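Local coordinates for 3-keto-5-aminohexanoate cleavage protein (Archaeoglobus fulgidus, PDB 3LOT), which probably cleaves 3-keto-5-aminohexanoate or a related beta-keto acid, as a zinc-dependent enzyme of the BKACE family, at the interface of chains A and B. Coordinates in Å, arbitrary orientation; residue numbers count along the deposited sequence, not the author numbering. Chains: chain A/B, uncharacterized protein.

The interface of chains A and B. Residues chain A 153-156; chain B 120, 124, 146-147.
A:Lys155 N, in the first turn of helix 154-167, gives a hydrogen bond of 3.2 Å to B:Arg146 O in the 3-10 helix 145-147, reaching that carbonyl from 37° above its plane. Water 1 links the same oxygen to A:Phe154 N, so two amides at the helix start, which lack acceptors within it, are served by one carbonyl. A:Thr153 is the N-cap: its OG1 accepts a hydrogen bond from A:Asp156 N (3.1 Å), and A:Asp156 OD2 accepts one from A:Thr153 N, completing a capping box. With chi1 at 68°, OG1 is tucked against both backbone N and C, where it can also donate to carboxylate oxygen B:Asp147 OD1 at 2.7 Å, on its anti side. A hydroxyl suits this double task. The helix dipole would probably favour a negative B:Asp147; water 2 bonds to OD1 of both B:Asp147 and A:Asp156, which would ease any repulsion. The extended A:Lys155 chain slants across B:Asp147, its CD 3.8 Å from CG, long enough to pack there and still carry amino group NZ to water 3, which bridges it to OD2. B:Asn120 turns ND2 over one face of the flat A:Phe154 ring, toward the rim, the planes 51° apart, while its CB meets CE2 at 3.7 Å. Within chain B, B:Arg146 methylene CG covers the B:His124 ring. With its two-fold twin, this capped helix start helps join the subunits in what is probably the native assembly.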
loop_
_atom_site.group_PDB
_atom_site.type_symbol
_atom_site.label_atom_id
_atom_site.label_comp_id
_atom_site.label_asym_id
_atom_site.label_seq_id
_atom_site.Cartn_x
_atom_site.Cartn_y
_atom_site.Cartn_z
ATOM N N THR A 153 -19.594 11.133 -19.279
ATOM C CA THR A 153 -20.577 11.081 -18.181
ATOM C C THR A 153 -21.238 9.707 -18.063
ATOM O O THR A 153 -21.264 8.883 -19.019
ATOM C CB THR A 153 -21.674 12.165 -18.380
ATOM O OG1 THR A 153 -22.491 11.843 -19.515
ATOM C CG2 THR A 153 -21.036 13.579 -18.636
ATOM N N PHE A 154 -21.803 9.453 -16.887
ATOM C CA PHE A 154 -22.564 8.236 -16.661
ATOM C C PHE A 154 -23.660 8.048 -17.713
ATOM O O PHE A 154 -23.818 6.944 -18.223
ATOM C CB PHE A 154 -23.100 8.136 -15.228
ATOM C CG PHE A 154 -22.035 7.843 -14.221
ATOM C CD1 PHE A 154 -21.472 6.567 -14.112
ATOM C CD2 PHE A 154 -21.549 8.857 -13.382
ATOM C CE1 PHE A 154 -20.458 6.334 -13.220
ATOM C CE2 PHE A 154 -20.605 8.609 -12.494
ATOM C CZ PHE A 154 -20.022 7.358 -12.407
ATOM N N LYS A 155 -24.358 9.116 -18.083
ATOM C CA LYS A 155 -25.347 9.034 -19.166
ATOM C C LYS A 155 -24.693 8.614 -20.480
ATOM O O LYS A 155 -25.230 7.729 -21.155
ATOM C CB LYS A 155 -26.096 10.348 -19.363
ATOM C CG LYS A 155 -27.349 10.184 -20.244
ATOM C CD LYS A 155 -27.993 11.544 -20.600
ATOM C CE LYS A 155 -29.055 11.392 -21.664
ATOM N NZ LYS A 155 -29.409 12.699 -22.321
ATOM N N ASP A 156 -23.524 9.201 -20.810
ATOM C CA ASP A 156 -22.782 8.816 -21.980
ATOM C C ASP A 156 -22.473 7.299 -21.931
ATOM O O ASP A 156 -22.741 6.553 -22.902
ATOM C CB ASP A 156 -21.455 9.546 -22.102
ATOM C CG ASP A 156 -21.576 11.044 -22.436
ATOM O OD1 ASP A 156 -22.610 11.455 -23.024
ATOM O OD2 ASP A 156 -20.606 11.817 -22.080
ATOM N N ASN B 120 -17.008 13.384 -13.137
ATOM C CA ASN B 120 -18.425 13.054 -12.965
ATOM C C ASN B 120 -18.724 13.205 -11.445
ATOM O O ASN B 120 -17.852 12.992 -10.597
ATOM C CB ASN B 120 -18.722 11.640 -13.433
ATOM C CG ASN B 120 -18.576 11.466 -14.951
ATOM O OD1 ASN B 120 -18.564 12.426 -15.706
ATOM N ND2 ASN B 120 -18.536 10.215 -15.393
ATOM N N HIS B 124 -27.860 10.750 -9.069
ATOM C CA HIS B 124 -29.112 10.221 -9.616
ATOM C C HIS B 124 -29.603 8.944 -8.934
ATOM O O HIS B 124 -30.812 8.756 -8.844
ATOM C CB HIS B 124 -29.042 10.044 -11.124
ATOM C CG HIS B 124 -27.956 9.104 -11.575
ATOM N ND1 HIS B 124 -26.639 9.491 -11.665
ATOM C CD2 HIS B 124 -27.999 7.810 -11.967
ATOM C CE1 HIS B 124 -25.914 8.470 -12.085
ATOM N NE2 HIS B 124 -26.714 7.431 -12.256
ATOM N N ARG B 146 -26.648 13.041 -13.575
ATOM C CA ARG B 146 -26.270 11.911 -14.440
ATOM C C ARG B 146 -25.449 12.373 -15.674
ATOM O O ARG B 146 -24.622 11.611 -16.166
ATOM C CB ARG B 146 -27.493 11.141 -14.929
ATOM C CG ARG B 146 -27.142 9.741 -15.500
ATOM C CD ARG B 146 -28.299 9.145 -16.307
ATOM N NE ARG B 146 -29.543 9.017 -15.527
ATOM C CZ ARG B 146 -29.954 7.915 -14.913
ATOM N NH1 ARG B 146 -29.241 6.788 -14.949
ATOM N NH2 ARG B 146 -31.074 7.940 -14.215
ATOM N N ASP B 147 -25.724 13.575 -16.169
ATOM C CA ASP B 147 -25.069 14.107 -17.349
ATOM C C ASP B 147 -24.424 15.509 -17.145
ATOM O O ASP B 147 -24.326 16.300 -18.110
ATOM C CB ASP B 147 -26.084 14.171 -18.481
ATOM C CG ASP B 147 -25.454 14.272 -19.875
ATOM O OD1 ASP B 147 -24.303 13.783 -20.083
ATOM O OD2 ASP B 147 -26.148 14.865 -20.745
HETATM O O HOH W 1 -22.157 11.653 -14.896
HETATM O O HOH W 2 -22.835 14.145 -22.502
HETATM O O HOH W 3 -28.599 15.050 -20.781
#